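Local coordinates for protein TRAP dicarboxylate transporter, DctP subunit (Chromohalobacter salexigens, PDB 4P1L) that binds D-glucuronate in vitro and probably delivers solute to a tripartite ATP-independent periplasmic (TRAP) transport system for uptake into the cytoplasm, at residues 102-107 against 302-307; 137-142 against 256-261. All coordinates share one frame; numbering follows the deposited sequence. Where two conformers were deposited one is given.

Contact 1 (102-107 against 302-307)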
loop_
_atom_site.group_PDB
_atom_site.type_symbol
_atom_site.label_atom_id
_atom_site.label_comp_id
_atom_site.label_asym_id
_atom_site.label_seq_id
_atom_site.Cartn_x
_atom_site.Cartn_y
_atom_site.Cartn_z
ATOM N N LEU A 102 9.282 -1.637 -5.024
ATOM C CA LEU A 102 8.544 -1.957 -3.817
ATOM C C LEU A 102 7.457 -2.990 -4.057
ATOM O O LEU A 102 6.941 -3.577 -3.113
ATOM C CB LEU A 102 7.915 -0.684 -3.231
ATOM C CG LEU A 102 8.921 0.382 -2.864
ATOM C CD1 LEU A 102 8.170 1.684 -2.460
ATOM C CD2 LEU A 102 9.883 -0.084 -1.780
ATOM N N SER A 103 7.109 -3.196 -5.320
ATOM C CA SER A 103 6.090 -4.184 -5.699
ATOM C C SER A 103 6.700 -5.502 -6.114
ATOM O O SER A 103 5.986 -6.404 -6.540
ATOM C CB SER A 103 5.226 -3.630 -6.832
ATOM O OG SER A 103 4.376 -2.620 -6.340
ATOM N N LEU A 104 8.016 -5.640 -5.983
ATOM C CA LEU A 104 8.595 -6.957 -6.179
ATOM C C LEU A 104 8.178 -7.850 -5.010
ATOM O O LEU A 104 8.388 -7.486 -3.848
ATOM C CB LEU A 104 10.124 -6.863 -6.344
ATOM C CG LEU A 104 10.644 -6.205 -7.635
ATOM C CD1 LEU A 104 12.136 -5.821 -7.537
ATOM C CD2 LEU A 104 10.430 -7.146 -8.851
ATOM N N PRO A 105 7.556 -9.004 -5.305
ATOM C CA PRO A 105 7.073 -9.874 -4.232
ATOM C C PRO A 105 8.195 -10.320 -3.296
ATOM O O PRO A 105 9.288 -10.669 -3.755
ATOM C CB PRO A 105 6.441 -11.064 -4.978
ATOM C CG PRO A 105 6.043 -10.473 -6.312
ATOM C CD PRO A 105 7.153 -9.495 -6.635
ATOM N N PHE A 106 7.923 -10.299 -2.003
ATOM C CA PHE A 106 8.895 -10.750 -0.990
ATOM C C PHE A 106 10.177 -9.921 -0.898
ATOM O O PHE A 106 11.163 -10.365 -0.321
ATOM C CB PHE A 106 9.242 -12.248 -1.213
ATOM C CG PHE A 106 8.040 -13.150 -1.180
ATOM C CD1 PHE A 106 7.491 -13.553 0.037
ATOM C CD2 PHE A 106 7.427 -13.584 -2.358
ATOM C CE1 PHE A 106 6.389 -14.371 0.071
ATOM C CE2 PHE A 106 6.317 -14.412 -2.310
ATOM C CZ PHE A 106 5.795 -14.790 -1.114
ATOM N N ILE A 107 10.199 -8.706 -1.428
ATOM C CA ILE A 107 11.434 -7.944 -1.358
ATOM C C ILE A 107 11.775 -7.578 0.095
ATOM O O ILE A 107 12.946 -7.503 0.455
ATOM C CB ILE A 107 11.441 -6.704 -2.278
ATOM C CG1 ILE A 107 12.884 -6.218 -2.398
ATOM C CG2 ILE A 107 10.453 -5.635 -1.806
ATOM C CD1 ILE A 107 13.094 -5.255 -3.509
ATOM N N PRO A 302 11.720 -15.178 -11.919
ATOM C CA PRO A 302 11.634 -14.600 -13.264
ATOM C C PRO A 302 11.182 -13.156 -13.229
ATOM O O PRO A 302 11.550 -12.377 -14.110
ATOM C CB PRO A 302 10.559 -15.455 -13.956
ATOM C CG PRO A 302 10.579 -16.752 -13.209
ATOM C CD PRO A 302 10.888 -16.393 -11.789
ATOM N N ILE A 303 10.382 -12.803 -12.221
ATOM C CA ILE A 303 9.912 -11.432 -12.060
ATOM C C ILE A 303 11.098 -10.501 -11.764
ATOM O O ILE A 303 11.243 -9.418 -12.355
ATOM C CB ILE A 303 8.818 -11.347 -10.970
ATOM C CG1 ILE A 303 7.635 -12.231 -11.386
ATOM C CG2 ILE A 303 8.357 -9.935 -10.806
ATOM C CD1 ILE A 303 6.468 -12.242 -10.374
ATOM N N TYR A 304 11.961 -10.938 -10.864
ATOM C CA TYR A 304 13.126 -10.148 -10.503
ATOM C C TYR A 304 14.088 -10.054 -11.690
ATOM O O TYR A 304 14.598 -8.979 -11.988
ATOM C CB TYR A 304 13.842 -10.766 -9.297
ATOM C CG TYR A 304 13.236 -10.456 -7.935
ATOM C CD1 TYR A 304 12.062 -11.053 -7.503
ATOM C CD2 TYR A 304 13.877 -9.584 -7.070
ATOM C CE1 TYR A 304 11.536 -10.774 -6.229
ATOM C CE2 TYR A 304 13.364 -9.294 -5.813
ATOM C CZ TYR A 304 12.199 -9.877 -5.402
ATOM O OH TYR A 304 11.716 -9.617 -4.143
ATOM N N ASP A 305 14.337 -11.185 -12.358
ATOM C CA ASP A 305 15.253 -11.209 -13.496
ATOM C C ASP A 305 14.798 -10.236 -14.603
ATOM O O ASP A 305 15.608 -9.458 -15.156
ATOM C CB ASP A 305 15.355 -12.622 -14.093
ATOM C CG ASP A 305 16.001 -13.633 -13.167
ATOM O OD1 ASP A 305 16.585 -13.269 -12.131
ATOM O OD2 ASP A 305 15.913 -14.833 -13.501
ATOM N N GLN A 306 13.501 -10.281 -14.921
ATOM C CA GLN A 306 12.957 -9.462 -15.994
ATOM C C GLN A 306 13.034 -8.003 -15.572
ATOM O O GLN A 306 13.315 -7.140 -16.378
ATOM C CB GLN A 306 11.498 -9.854 -16.331
ATOM C CG GLN A 306 10.760 -8.841 -17.226
ATOM C CD GLN A 306 9.261 -9.105 -17.395
ATOM O OE1 GLN A 306 8.800 -10.238 -17.264
ATOM N NE2 GLN A 306 8.491 -8.042 -17.666
ATOM N N PHE A 307 12.773 -7.739 -14.292
ATOM C CA PHE A 307 12.759 -6.382 -13.789
ATOM C C PHE A 307 14.127 -5.721 -13.919
ATOM O O PHE A 307 14.228 -4.604 -14.423
ATOM C CB PHE A 307 12.270 -6.301 -12.345
ATOM C CG PHE A 307 12.119 -4.886 -11.871
ATOM C CD1 PHE A 307 10.954 -4.184 -12.162
ATOM C CD2 PHE A 307 13.159 -4.235 -11.203
ATOM C CE1 PHE A 307 10.802 -2.859 -11.762
ATOM C CE2 PHE A 307 13.012 -2.911 -10.788
ATOM C CZ PHE A 307 11.833 -2.222 -11.083
#

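Contact 2 (137-142 against 256-261)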
loop_
_atom_site.group_PDB
_atom_site.type_symbol
_atom_site.label_atom_id
_atom_site.label_comp_id
_atom_site.label_asym_id
_atom_site.label_seq_id
_atom_site.Cartn_x
_atom_site.Cartn_y
_atom_site.Cartn_z
ATOM N N VAL A 137 7.095 13.656 -0.768
ATOM C CA VAL A 137 6.810 12.690 0.302
ATOM C C VAL A 137 7.266 13.250 1.629
ATOM O O VAL A 137 8.428 13.663 1.776
ATOM C CB VAL A 137 7.531 11.352 0.083
ATOM C CG1 VAL A 137 7.350 10.462 1.307
ATOM C CG2 VAL A 137 7.014 10.657 -1.159
ATOM N N LEU A 138 6.345 13.281 2.595
ATOM C CA LEU A 138 6.635 13.819 3.904
ATOM C C LEU A 138 6.862 12.727 4.952
ATOM O O LEU A 138 7.571 12.936 5.926
ATOM C CB LEU A 138 5.486 14.708 4.365
ATOM C CG LEU A 138 5.150 15.885 3.443
ATOM C CD1 LEU A 138 4.130 16.777 4.112
ATOM C CD2 LEU A 138 6.406 16.659 3.100
ATOM N N SER A 139 6.218 11.584 4.780
ATOM C CA SER A 139 6.390 10.483 5.715
ATOM C C SER A 139 5.841 9.208 5.114
ATOM O O SER A 139 5.154 9.244 4.090
ATOM C CB SER A 139 5.704 10.802 7.036
ATOM O OG SER A 139 4.307 10.928 6.859
ATOM N N TRP A 140 6.165 8.082 5.745
ATOM C CA TRP A 140 5.759 6.754 5.259
ATOM C C TRP A 140 4.827 6.075 6.255
ATOM O O TRP A 140 5.174 5.954 7.421
ATOM C CB TRP A 140 6.972 5.857 5.050
ATOM C CG TRP A 140 7.987 6.414 4.117
ATOM C CD1 TRP A 140 9.204 6.927 4.450
ATOM C CD2 TRP A 140 7.886 6.503 2.701
ATOM N NE1 TRP A 140 9.864 7.348 3.326
ATOM C CE2 TRP A 140 9.092 7.077 2.233
ATOM C CE3 TRP A 140 6.918 6.132 1.776
ATOM C CZ2 TRP A 140 9.341 7.309 0.881
ATOM C CZ3 TRP A 140 7.168 6.377 0.416
ATOM C CH2 TRP A 140 8.371 6.947 -0.006
ATOM N N PHE A 141 3.663 5.649 5.773
ATOM C CA PHE A 141 2.721 4.832 6.532
ATOM C C PHE A 141 3.004 3.339 6.258
ATOM O O PHE A 141 3.489 2.967 5.175
ATOM C CB PHE A 141 1.271 5.115 6.113
ATOM C CG PHE A 141 0.697 6.443 6.583
ATOM C CD1 PHE A 141 1.439 7.344 7.309
ATOM C CD2 PHE A 141 -0.615 6.781 6.265
ATOM C CE1 PHE A 141 0.888 8.572 7.707
ATOM C CE2 PHE A 141 -1.168 7.987 6.679
ATOM C CZ PHE A 141 -0.403 8.880 7.397
ATOM N N GLY A 142 2.662 2.481 7.215
ATOM C CA GLY A 142 2.690 1.045 7.003
ATOM C C GLY A 142 1.388 0.455 6.471
ATOM O O GLY A 142 0.311 1.027 6.661
ATOM N N GLU A 256 7.088 18.270 9.989
ATOM C CA GLU A 256 7.006 17.760 11.358
ATOM C C GLU A 256 5.650 17.089 11.638
ATOM O O GLU A 256 5.605 16.003 12.214
ATOM C CB GLU A 256 7.270 18.856 12.386
ATOM C CG GLU A 256 7.326 18.319 13.815
ATOM C CD GLU A 256 7.597 19.394 14.870
ATOM O OE1 GLU A 256 7.719 20.594 14.515
ATOM O OE2 GLU A 256 7.682 19.022 16.062
ATOM N N ALA A 257 4.557 17.734 11.236
ATOM C CA ALA A 257 3.214 17.175 11.413
ATOM C C ALA A 257 3.076 15.810 10.733
ATOM O O ALA A 257 2.442 14.910 11.266
ATOM C CB ALA A 257 2.167 18.110 10.858
ATOM N N ALA A 258 3.657 15.681 9.543
ATOM C CA ALA A 258 3.584 14.437 8.771
ATOM C C ALA A 258 4.376 13.313 9.426
ATOM O O ALA A 258 3.955 12.144 9.417
ATOM C CB ALA A 258 4.106 14.674 7.352
ATOM N N GLU A 259 5.532 13.663 9.975
ATOM C CA GLU A 259 6.360 12.697 10.695
ATOM C C GLU A 259 5.622 12.198 11.950
ATOM O O GLU A 259 5.579 10.999 12.201
ATOM C CB GLU A 259 7.729 13.314 11.039
ATOM C CG GLU A 259 8.607 13.483 9.791
ATOM C CD GLU A 259 9.779 14.431 9.988
ATOM O OE1 GLU A 259 10.060 14.788 11.153
ATOM O OE2 GLU A 259 10.414 14.826 8.972
ATOM N N ASP A 260 5.029 13.114 12.716
ATOM C CA ASP A 260 4.220 12.727 13.883
ATOM C C ASP A 260 3.017 11.853 13.463
ATOM O O ASP A 260 2.687 10.860 14.116
ATOM C CB ASP A 260 3.701 13.967 14.638
ATOM C CG ASP A 260 4.823 14.832 15.208
ATOM O OD1 ASP A 260 5.966 14.332 15.327
ATOM O OD2 ASP A 260 4.560 16.019 15.526
ATOM N N ALA A 261 2.338 12.247 12.392
ATOM C CA ALA A 261 1.204 11.457 11.899
ATOM C C ALA A 261 1.596 10.034 11.500
ATOM O O ALA A 261 0.822 9.101 11.733
ATOM C CB ALA A 261 0.531 12.152 10.732
#

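Contact 1 (102-107 against 302-307)
Tyr-304 of helix 301-310 reaches over Leu-104 to the type II beta turn formed by Leu-104 to Ile-107, so a C-terminal helix of this family 7 solute-binding protein is packed on the loop between strand 84-88 and helix 111-118. The polar part is one hydrogen bond, from Tyr-304 OH to Pro-105 O at 2.7 Å. The hydroxyl sits above the carbonyl plane of Pro-105, with a C=O...donor angle of 138°, while Pro-105 O itself lies in the plane of the tyrosine ring, at its edge. Inside the turn, Ile-107 N is bonded to Leu-104 O. The CH-pi part is Leu-104 CB, 4.2 Å from the centroid of the Tyr-304 ring and over its face. In the aliphatic part, the two branches of Leu-104 divide their partners. CD2 meets Ile-303 CG2 at 4.0 Å and Phe-307 CB at the same distance, and CD1 lies between the rings of Tyr-304 and Phe-307, oblique to the latter. Phe-307 turns its CG away from the backbone N (chi1 -174°), which brings the ring obliquely across the leucine. Pro-105 CD makes a looser contact with Ile-303 CG2. Helix 315-323 adds Val-318 against Leu-104 and Ile-321 against Ile-107. A phenylalanine in place of Tyr-304 would probably leave Pro-105 O without its hydroxyl donor at the turn. Beyond the bonded carbonyl, the tyrosine oxygen also rests on the isoleucine's branch point, Ile-107 CB to Tyr-304 OH being 3.5 Å.

Contact 2 (137-142 against 256-261)
The Phe-141 ring meets the helix obliquely, its CE1 lying 4.1 Å from Ala-261 O. CG of Phe-141 stands anti to the carbonyl carbon (chi1 -73°), which sends the ring across the strand direction toward the helix backbone; Gln-265, farther along the same helix, also touches it. Trp-140 points to the other side of the strand, where one face of its indole takes Val-137 CG1, 3.7 Å above the plane and offset toward the rim, and Phe-126 of helix 121-132 packs on it. Ser-139 points at the helix and donates from OG to Ala-258 O at 2.9 Å. The hydroxyl occupies the crowded position between backbone N and carbonyl carbon (chi1 64°) and comes in well above the carbonyl plane, at a C=O...donor angle of 111°. Strand 135-141 is an outermost strand of the five-stranded mixed sheet; its segment 137-141 runs nearly parallel to 256-261 of helix 248-282, their axes 6.8 Å apart at closest approach. Leu-138 and Ser-139 both face Leu-236 on the neighbouring strand, a classic beta bulge, and both consecutive side chains touch the helix. Small size at Ala-258 lets the backbones come close: its CB meets Leu-138 CB at 3.3 Å, tighter than usual for two carbons, and Leu-138 CD1 lies against the same methyl at 3.9 Å. Phe-45 of helix 37-52 also touches Ala-258 and Ala-261. At the exposed border, the aliphatic part of Glu-259 passes the strand, CG standing 4.0 Å from Leu-138 O.

In the fold
Both contacts are largely buried, yet they hold different elements: contact 1 joins a loop to a helix near the C-terminus, contact 2 the border strand of the five-stranded sheet to the long helix 248-282. Each has a single side-chain hydroxyl donating to a backbone carbonyl, in contact 1 from helix to turn and in contact 2 from strand to helix. Large aliphatic and aromatic groups fill contact 1, whereas in contact 2 the small Ala-258 is consistent with the closer backbones. Phe-141 of contact 2 lies about 4 Å from the glucuronate-binding Glu-234, between side chains; the side chain of Phe-106 of contact 1 is about 10 Å from that of Arg-146, also a glucuronate-binding residue. The centres of the two contacts are 27 Å apart.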